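Local coordinates for uncharacterized protein (Pseudomonas aeruginosa PAO1, PDB 4R1D), which is the alpha/beta-hydrolase Tle4, probably a lipase effector of the H2 type VI secretion system, which binds calcium and is held in complex with its inhibitor Tli4, at residues A[433-438]-A[492-497]; A[60-65]-A[208-213]; A[187-192]-A[551-556]. One frame throughout, in Å; residues are numbered along the deposited sequence.

Contact 2 is the buried one, while contacts 1 and 3 are partly buried and open in part to the surface. None touches another: the nearest atoms of contacts 1 and 2 are about 14 Å apart, and these two lie on opposite sides of the chain's centre. All three are tied to the central parallel sheet. In contact 1 the loop 433-438 follows strand 427-432, in contact 2 the loop 208-213 follows strand 201-206, and in contact 3 helix 542-556 packs on strands 250-255 and 427-432. Backbone bonds at a glycine and one aspartate-serine bond carry contact 1, an indole and a threonine with leucine packing contact 2, and isoleucines beside a lysine contact 3.

Contact 1: residues A[433-438]-A[492-497]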
loop_
_atom_site.group_PDB
_atom_site.type_symbol
_atom_site.label_atom_id
_atom_site.label_comp_id
_atom_site.label_asym_id
_atom_site.label_seq_id
_atom_site.Cartn_x
_atom_site.Cartn_y
_atom_site.Cartn_z
ATOM N N ALA A 433 -24.815 1.307 -0.499
ATOM C CA ALA A 433 -25.571 0.101 -0.236
ATOM C C ALA A 433 -26.529 -0.112 -1.393
ATOM O O ALA A 433 -27.660 0.366 -1.370
ATOM C CB ALA A 433 -26.337 0.240 1.053
ATOM N N ASP A 434 -26.069 -0.826 -2.411
ATOM C CA ASP A 434 -26.850 -0.944 -3.631
ATOM C C ASP A 434 -26.822 -2.367 -4.127
ATOM O O ASP A 434 -25.754 -2.965 -4.285
ATOM C CB ASP A 434 -26.307 -0.007 -4.704
ATOM C CG ASP A 434 -27.307 0.245 -5.811
ATOM O OD1 ASP A 434 -27.527 -0.664 -6.635
ATOM O OD2 ASP A 434 -27.878 1.354 -5.861
ATOM N N ASP A 435 -28.007 -2.916 -4.375
ATOM C CA ASP A 435 -28.103 -4.306 -4.800
ATOM C C ASP A 435 -27.724 -4.525 -6.264
ATOM O O ASP A 435 -27.660 -5.667 -6.712
ATOM C CB ASP A 435 -29.494 -4.861 -4.492
ATOM C CG ASP A 435 -29.631 -5.289 -3.043
ATOM O OD1 ASP A 435 -28.724 -5.992 -2.548
ATOM O OD2 ASP A 435 -30.633 -4.923 -2.396
ATOM N N SER A 436 -27.441 -3.448 -7.001
ATOM C CA SER A 436 -26.916 -3.601 -8.362
ATOM C C SER A 436 -25.388 -3.710 -8.391
ATOM O O SER A 436 -24.775 -3.739 -9.456
ATOM C CB SER A 436 -27.397 -2.477 -9.288
ATOM O OG SER A 436 -26.690 -1.274 -9.040
ATOM N N ARG A 437 -24.769 -3.777 -7.214
ATOM C CA ARG A 437 -23.326 -3.968 -7.139
ATOM C C ARG A 437 -23.064 -5.138 -6.211
ATOM O O ARG A 437 -23.039 -4.962 -4.997
ATOM C CB ARG A 437 -22.655 -2.700 -6.613
ATOM C CG ARG A 437 -22.998 -1.472 -7.429
ATOM C CD ARG A 437 -22.111 -0.309 -7.073
ATOM N NE ARG A 437 -22.444 0.915 -7.803
ATOM C CZ ARG A 437 -21.905 1.273 -8.964
ATOM N NH1 ARG A 437 -21.009 0.498 -9.563
ATOM N NH2 ARG A 437 -22.260 2.419 -9.529
ATOM N N HIS A 438 -22.901 -6.330 -6.783
ATOM C CA HIS A 438 -22.889 -7.563 -5.993
ATOM C C HIS A 438 -21.776 -7.589 -4.949
ATOM O O HIS A 438 -21.941 -8.176 -3.875
ATOM C CB HIS A 438 -22.858 -8.813 -6.890
ATOM C CG HIS A 438 -21.500 -9.169 -7.413
ATOM N ND1 HIS A 438 -20.960 -8.592 -8.542
ATOM C CD2 HIS A 438 -20.587 -10.075 -6.980
ATOM C CE1 HIS A 438 -19.765 -9.110 -8.771
ATOM N NE2 HIS A 438 -19.516 -10.012 -7.837
ATOM N N SER A 492 -30.526 -7.215 4.831
ATOM C CA SER A 492 -30.085 -5.826 4.938
ATOM C C SER A 492 -28.633 -5.645 4.507
ATOM O O SER A 492 -28.222 -4.530 4.203
ATOM C CB SER A 492 -30.263 -5.292 6.362
ATOM O OG SER A 492 -29.316 -5.858 7.255
ATOM N N GLY A 493 -27.876 -6.735 4.475
ATOM C CA GLY A 493 -26.444 -6.669 4.204
ATOM C C GLY A 493 -26.020 -6.994 2.780
ATOM O O GLY A 493 -24.828 -7.006 2.473
ATOM N N SER A 494 -26.991 -7.231 1.899
ATOM C CA SER A 494 -26.696 -7.570 0.504
ATOM C C SER A 494 -26.175 -6.371 -0.287
ATOM O O SER A 494 -26.309 -5.220 0.146
ATOM C CB SER A 494 -27.947 -8.124 -0.199
ATOM O OG SER A 494 -28.933 -7.108 -0.317
ATOM N N GLY A 495 -25.606 -6.651 -1.456
ATOM C CA GLY A 495 -25.033 -5.618 -2.308
ATOM C C GLY A 495 -23.870 -4.873 -1.659
ATOM O O GLY A 495 -23.229 -5.376 -0.741
ATOM N N GLY A 496 -23.622 -3.652 -2.123
ATOM C CA GLY A 496 -22.582 -2.826 -1.535
ATOM C C GLY A 496 -22.172 -1.728 -2.493
ATOM O O GLY A 496 -23.021 -1.131 -3.166
ATOM N N ASP A 497 -20.871 -1.457 -2.559
ATOM C CA ASP A 497 -20.374 -0.423 -3.461
ATOM C C ASP A 497 -19.314 -0.974 -4.413
ATOM O O ASP A 497 -18.541 -0.212 -4.977
ATOM C CB ASP A 497 -19.829 0.772 -2.663
ATOM C CG ASP A 497 -18.551 0.439 -1.905
ATOM O OD1 ASP A 497 -18.018 -0.665 -2.117
ATOM O OD2 ASP A 497 -18.068 1.282 -1.115
#
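Asp435 and Ser494 meet through their side-chain oxygens: Ser494 OG donates to Asp435 OD1 over a short 2.5 Å, taking the syn lone pair. Asp435 CG stands anti to its carbonyl carbon, beside the backbone N (chi1 -81°), and from there OD1 meets Ser494 OG. Lys522 then ties the two together, with a salt bridge to Asp435 OD2 and a hydrogen bond to Ser494 OG.

Asp434 and Gly496 form a single antiparallel hydrogen-bonded pair: Gly496 N gives to Asp434 O at 3.1 Å and Asp434 N to Gly496 O at 3.2 Å. Asp434 O also receives Arg437 N, which closes a type I turn; the two N-H groups approach it from opposite faces of the carbonyl plane. Gly495, at positive phi, lies close against the turn. Its CA sits 3.4 Å from Asp434 O and, through a second CA-H...O contact, 3.4 Å from Arg437 O.

Arg437 reaches the other loop with its aliphatic part, CD lying 3.9 Å from Asp497 C. Its chain runs extended to NE, and the guanidinium engages Gly532 O and Glu498. On the Asp434 carboxylate, OD1 takes Ser436 N on its anti lone pair, an Asx turn, and Ser436 OG from above the plane; OD2 takes Ser521 N and Gly532 N.

Asp497 OD1 is held by Val500 N, while OD2 bonds His535 ND1, an arrangement consistent with the acid-histidine pair of alpha/beta-hydrolases. The doubly gripped Asp434 O and the close-fitting glycines thus fix the backbone leading into Asp497, while Lys522 and Glu498 answer the charges of Asp435 and Arg437.

Contact 2: residues A[60-65]-A[208-213]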
loop_
_atom_site.group_PDB
_atom_site.type_symbol
_atom_site.label_atom_id
_atom_site.label_comp_id
_atom_site.label_asym_id
_atom_site.label_seq_id
_atom_site.Cartn_x
_atom_site.Cartn_y
_atom_site.Cartn_z
ATOM N N THR A 60 -2.590 5.858 -1.671
ATOM C CA THR A 60 -1.458 6.757 -1.466
ATOM C C THR A 60 -0.267 6.310 -2.304
ATOM O O THR A 60 0.072 5.133 -2.328
ATOM C CB THR A 60 -1.056 6.820 0.036
ATOM O OG1 THR A 60 -2.176 7.270 0.824
ATOM C CG2 THR A 60 0.154 7.755 0.273
ATOM N N ASN A 61 0.357 7.261 -2.987
ATOM C CA ASN A 61 1.578 6.997 -3.755
ATOM C C ASN A 61 2.726 6.573 -2.861
ATOM O O ASN A 61 2.882 7.119 -1.770
ATOM C CB ASN A 61 1.992 8.262 -4.503
ATOM C CG ASN A 61 0.912 8.768 -5.436
ATOM O OD1 ASN A 61 0.241 7.986 -6.111
ATOM N ND2 ASN A 61 0.742 10.093 -5.484
ATOM N N LEU A 62 3.553 5.634 -3.330
ATOM C CA LEU A 62 4.676 5.138 -2.537
ATOM C C LEU A 62 5.947 5.114 -3.361
ATOM O O LEU A 62 5.914 4.898 -4.576
ATOM C CB LEU A 62 4.425 3.703 -2.051
ATOM C CG LEU A 62 3.104 3.452 -1.330
ATOM C CD1 LEU A 62 2.946 1.960 -1.076
ATOM C CD2 LEU A 62 3.043 4.250 -0.023
ATOM N N ARG A 63 7.062 5.312 -2.676
ATOM C CA ARG A 63 8.365 5.163 -3.286
ATOM C C ARG A 63 9.211 4.277 -2.398
ATOM O O ARG A 63 8.933 4.137 -1.209
ATOM C CB ARG A 63 9.024 6.533 -3.462
ATOM C CG ARG A 63 9.290 7.246 -2.142
ATOM C CD ARG A 63 9.758 8.673 -2.387
ATOM N NE ARG A 63 10.055 9.349 -1.127
ATOM C CZ ARG A 63 9.940 10.658 -0.939
ATOM N NH1 ARG A 63 9.500 11.436 -1.924
ATOM N NH2 ARG A 63 10.236 11.185 0.237
ATOM N N ASN A 64 10.251 3.678 -2.970
ATOM C CA ASN A 64 11.156 2.851 -2.172
ATOM C C ASN A 64 11.859 3.741 -1.142
ATOM O O ASN A 64 12.352 4.812 -1.476
ATOM C CB ASN A 64 12.169 2.129 -3.083
ATOM C CG ASN A 64 13.163 1.272 -2.304
ATOM O OD1 ASN A 64 14.136 1.789 -1.750
ATOM N ND2 ASN A 64 12.940 -0.058 -2.285
ATOM N N LYS A 65 11.876 3.311 0.113
ATOM C CA LYS A 65 12.367 4.134 1.209
ATOM C C LYS A 65 13.864 4.422 1.100
ATOM O O LYS A 65 14.323 5.512 1.470
ATOM C CB LYS A 65 12.034 3.470 2.553
ATOM C CG LYS A 65 12.311 4.327 3.760
ATOM C CD LYS A 65 12.197 3.518 5.063
ATOM C CE LYS A 65 10.868 2.826 5.177
ATOM N NZ LYS A 65 10.585 2.312 6.560
ATOM N N GLY A 208 -1.846 11.223 3.467
ATOM C CA GLY A 208 -1.510 9.974 2.798
ATOM C C GLY A 208 -0.718 9.087 3.752
ATOM O O GLY A 208 -0.031 9.585 4.656
ATOM N N TYR A 209 -0.796 7.773 3.557
ATOM C CA TYR A 209 -0.139 6.849 4.472
ATOM C C TYR A 209 0.289 5.562 3.773
ATOM O O TYR A 209 -0.201 5.221 2.700
ATOM C CB TYR A 209 -1.033 6.548 5.677
ATOM C CG TYR A 209 -2.318 5.834 5.300
ATOM C CD1 TYR A 209 -3.471 6.546 5.012
ATOM C CD2 TYR A 209 -2.375 4.453 5.258
ATOM C CE1 TYR A 209 -4.636 5.899 4.662
ATOM C CE2 TYR A 209 -3.547 3.789 4.910
ATOM C CZ TYR A 209 -4.668 4.519 4.617
ATOM O OH TYR A 209 -5.835 3.860 4.274
ATOM N N ASN A 210 1.226 4.866 4.395
ATOM C CA ASN A 210 1.755 3.633 3.857
ATOM C C ASN A 210 0.730 2.532 4.085
ATOM O O ASN A 210 0.684 1.940 5.155
ATOM C CB ASN A 210 3.086 3.319 4.541
ATOM C CG ASN A 210 3.630 1.949 4.181
ATOM O OD1 ASN A 210 3.075 1.238 3.336
ATOM N ND2 ASN A 210 4.753 1.584 4.809
ATOM N N TRP A 211 -0.102 2.292 3.076
ATOM C CA TRP A 211 -1.226 1.356 3.194
ATOM C C TRP A 211 -0.798 -0.115 3.268
ATOM O O TRP A 211 -1.603 -0.983 3.596
ATOM C CB TRP A 211 -2.244 1.596 2.063
ATOM C CG TRP A 211 -1.622 1.609 0.700
ATOM C CD1 TRP A 211 -1.192 2.709 -0.007
ATOM C CD2 TRP A 211 -1.328 0.470 -0.111
ATOM N NE1 TRP A 211 -0.662 2.313 -1.210
ATOM C CE2 TRP A 211 -0.736 0.944 -1.299
ATOM C CE3 TRP A 211 -1.528 -0.908 0.045
ATOM C CZ2 TRP A 211 -0.322 0.089 -2.324
ATOM C CZ3 TRP A 211 -1.114 -1.762 -0.982
ATOM C CH2 TRP A 211 -0.517 -1.257 -2.148
ATOM N N LEU A 212 0.468 -0.406 2.979
ATOM C CA LEU A 212 0.960 -1.780 3.112
ATOM C C LEU A 212 1.173 -2.186 4.568
ATOM O O LEU A 212 1.057 -3.364 4.933
ATOM C CB LEU A 212 2.267 -1.950 2.338
ATOM C CG LEU A 212 2.081 -1.963 0.821
ATOM C CD1 LEU A 212 3.410 -1.700 0.140
ATOM C CD2 LEU A 212 1.516 -3.335 0.403
ATOM N N GLN A 213 1.511 -1.216 5.409
ATOM C CA GLN A 213 1.779 -1.531 6.797
ATOM C C GLN A 213 0.462 -1.614 7.548
ATOM O O GLN A 213 -0.581 -1.219 7.023
ATOM C CB GLN A 213 2.657 -0.450 7.423
ATOM C CG GLN A 213 1.879 0.807 7.783
ATOM C CD GLN A 213 2.786 1.942 8.202
ATOM O OE1 GLN A 213 3.994 1.741 8.424
ATOM N NE2 GLN A 213 2.222 3.145 8.306
#
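Tyr209 N donates to Thr60 OG1 at 3.1 Å, with a fairly straight N-H...O angle of 161°. Thr60 OG1 stands anti to the carbonyl carbon (chi1 -59°), the position from which it meets Tyr209 N. CB lies 3.2 Å from Tyr209 O, and CG2 is 3.4 Å from Tyr209 N. Thr60 thereby packs closely against the backbone N and O of Tyr209.

The carbonyl of the same residue has a partner of its own. Trp211 NE1 reaches Thr60 O at 3.1 Å, meeting a lone pair in the carbonyl plane, while the oxygen itself sits at the indole edge, in the plane of the ring. Thr60 thus offers one acceptor to a backbone N-H and another to a ring N-H. The second bond, bent at 141°, helps set the rotation of the indole.

Leu62 CD1 approaches the indole obliquely around NE1 and CE2, 3.6 Å from Trp211 NE1 and 3.8 Å from Trp211 CE2. The same methyl touches Leu212 CD1 at 3.9 Å. Leu212 in turn lays its CG over one face of the indole, off toward the rim, so the tryptophan is packed by leucines from both segments.

The loop 208-213 bends through a type I turn from Asn210 to Gln213, with Asn210 OD1 also accepting Leu212 N as an Asx turn; Asn210 ND2 goes to Ala108 O.

Leu62 lies on the middle strand, 62-64, of a three-stranded antiparallel sheet, against Val71 and Trp72 of strand 70-72, and Trp72 meets Trp211 edge-to-face. Strand 111-113 supplies Val111 to Leu212 and Val113 to Thr60. The contact so fastens this small sheet to the loop between strand 201-206 and helix 215-238.

Contact 3: residues A[187-192]-A[551-556]; sequences GPIDEE and GVIKIT
Ile189 lies across Ile553, the two side chains crossing at about a right angle. Ile189 CD1 comes 4.0 Å from Ile553 CB, and Ile189 CG1 is as near to the CG2 branch of Ile553. The same CG1 also lies 4.0 Å from Lys554 CE, those two side chains crossing obliquely.

Lys554 bends at chi2 (-63°), which sets CD, and the chain beyond runs extended to NZ at the loop's backbone. NZ donates to Pro188 O at 3.0 Å, approaching from well above the carbonyl plane, and more weakly to Gly187 O at 3.3 Å. A water accepts from both Lys554 NZ (3.0 Å) and Gly187 N, adding a bridge, and Glu193 forms a salt bridge with the amine. Gly187 O is also bonded by Tyr550 OH, so the loop before helix 191-197 is held from two residues of helix 542-556.

Asp190 caps helix 191-197 through the N of Glu193. That helix sets Leu194 and Ala197 against Ile553, whose side chain is about 5 Å from that of the calcium-binding Phe202. Val552, Ile555 and Thr556 pack on Ile251 of strand 250-255, and Lys554 and Ile555 on Tyr428 of strand 427-432, both strands of the central sheet.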
loop_
_atom_site.group_PDB
_atom_site.type_symbol
_atom_site.label_atom_id
_atom_site.label_comp_id
_atom_site.label_asym_id
_atom_site.label_seq_id
_atom_site.Cartn_x
_atom_site.Cartn_y
_atom_site.Cartn_z
ATOM N N GLY A 187 -30.249 16.579 12.790
ATOM C CA GLY A 187 -31.212 17.370 12.048
ATOM C C GLY A 187 -30.533 18.163 10.954
ATOM O O GLY A 187 -29.318 18.085 10.795
ATOM N N PRO A 188 -31.314 18.933 10.189
ATOM C CA PRO A 188 -30.738 19.705 9.086
ATOM C C PRO A 188 -29.796 20.775 9.607
ATOM O O PRO A 188 -29.894 21.174 10.769
ATOM C CB PRO A 188 -31.963 20.366 8.446
ATOM C CG PRO A 188 -32.975 20.416 9.542
ATOM C CD PRO A 188 -32.767 19.150 10.314
ATOM N N ILE A 189 -28.883 21.218 8.749
ATOM C CA ILE A 189 -28.060 22.377 9.038
ATOM C C ILE A 189 -28.981 23.598 9.059
ATOM O O ILE A 189 -29.915 23.683 8.254
ATOM C CB ILE A 189 -26.989 22.556 7.949
ATOM C CG1 ILE A 189 -25.900 21.486 8.088
ATOM C CG2 ILE A 189 -26.375 23.942 8.005
ATOM C CD1 ILE A 189 -25.051 21.294 6.824
ATOM N N ASP A 190 -28.739 24.513 9.988
ATOM C CA ASP A 190 -29.503 25.755 10.036
ATOM C C ASP A 190 -28.608 26.977 9.876
ATOM O O ASP A 190 -27.381 26.861 9.795
ATOM C CB ASP A 190 -30.399 25.847 11.290
ATOM C CG ASP A 190 -29.622 26.026 12.585
ATOM O OD1 ASP A 190 -28.490 26.567 12.582
ATOM O OD2 ASP A 190 -30.165 25.636 13.643
ATOM N N GLU A 191 -29.226 28.154 9.820
ATOM C CA GLU A 191 -28.484 29.372 9.508
ATOM C C GLU A 191 -27.503 29.741 10.621
ATOM O O GLU A 191 -26.397 30.213 10.353
ATOM C CB GLU A 191 -29.446 30.540 9.232
ATOM C CG GLU A 191 -28.745 31.786 8.708
ATOM C CD GLU A 191 -29.696 32.929 8.431
ATOM O OE1 GLU A 191 -30.931 32.722 8.490
ATOM O OE2 GLU A 191 -29.202 34.037 8.152
ATOM N N GLU A 192 -27.917 29.543 11.872
ATOM C CA GLU A 192 -27.013 29.679 13.025
ATOM C C GLU A 192 -25.716 28.935 12.834
ATOM O O GLU A 192 -24.628 29.467 13.049
ATOM C CB GLU A 192 -27.614 28.977 14.225
ATOM C CG GLU A 192 -27.875 29.862 15.304
ATOM C CD GLU A 192 -28.886 30.804 14.853
ATOM O OE1 GLU A 192 -28.493 31.919 14.478
ATOM O OE2 GLU A 192 -30.059 30.389 14.825
ATOM N N GLY A 551 -21.179 16.747 7.702
ATOM C CA GLY A 551 -20.454 16.333 8.888
ATOM C C GLY A 551 -19.539 17.431 9.426
ATOM O O GLY A 551 -19.498 17.701 10.627
ATOM N N VAL A 552 -18.809 18.082 8.530
ATOM C CA VAL A 552 -17.862 19.111 8.958
ATOM C C VAL A 552 -18.579 20.266 9.652
ATOM O O VAL A 552 -18.138 20.742 10.712
ATOM C CB VAL A 552 -17.026 19.616 7.787
ATOM C CG1 VAL A 552 -16.240 20.880 8.174
ATOM C CG2 VAL A 552 -16.085 18.503 7.319
ATOM N N ILE A 553 -19.686 20.706 9.060
ATOM C CA ILE A 553 -20.477 21.774 9.662
ATOM C C ILE A 553 -21.007 21.393 11.051
ATOM O O ILE A 553 -20.883 22.166 12.011
ATOM C CB ILE A 553 -21.645 22.206 8.773
ATOM C CG1 ILE A 553 -21.123 22.831 7.471
ATOM C CG2 ILE A 553 -22.552 23.187 9.552
ATOM C CD1 ILE A 553 -20.180 24.039 7.693
ATOM N N LYS A 554 -21.590 20.206 11.166
ATOM C CA LYS A 554 -22.094 19.755 12.455
ATOM C C LYS A 554 -20.992 19.625 13.516
ATOM O O LYS A 554 -21.139 20.121 14.637
ATOM C CB LYS A 554 -22.885 18.459 12.307
ATOM C CG LYS A 554 -24.227 18.632 11.566
ATOM C CD LYS A 554 -25.182 19.558 12.333
ATOM C CE LYS A 554 -26.547 19.661 11.643
ATOM N NZ LYS A 554 -27.597 20.307 12.515
ATOM N N ILE A 555 -19.878 18.986 13.155
ATOM C CA ILE A 555 -18.776 18.798 14.091
ATOM C C ILE A 555 -18.222 20.139 14.580
ATOM O O ILE A 555 -17.868 20.289 15.746
ATOM C CB ILE A 555 -17.645 17.951 13.458
ATOM C CG1 ILE A 555 -18.149 16.518 13.243
ATOM C CG2 ILE A 555 -16.360 18.001 14.345
ATOM C CD1 ILE A 555 -17.366 15.686 12.202
ATOM N N THR A 556 -18.138 21.097 13.669
ATOM C CA THR A 556 -17.639 22.443 13.956
ATOM C C THR A 556 -18.413 23.168 15.073
ATOM O O THR A 556 -17.855 24.010 15.788
ATOM C CB THR A 556 -17.638 23.285 12.653
ATOM O OG1 THR A 556 -16.734 22.691 11.710
ATOM C CG2 THR A 556 -17.211 24.712 12.909
HETATM O O HOH W 1 -28.143 17.869 14.255
#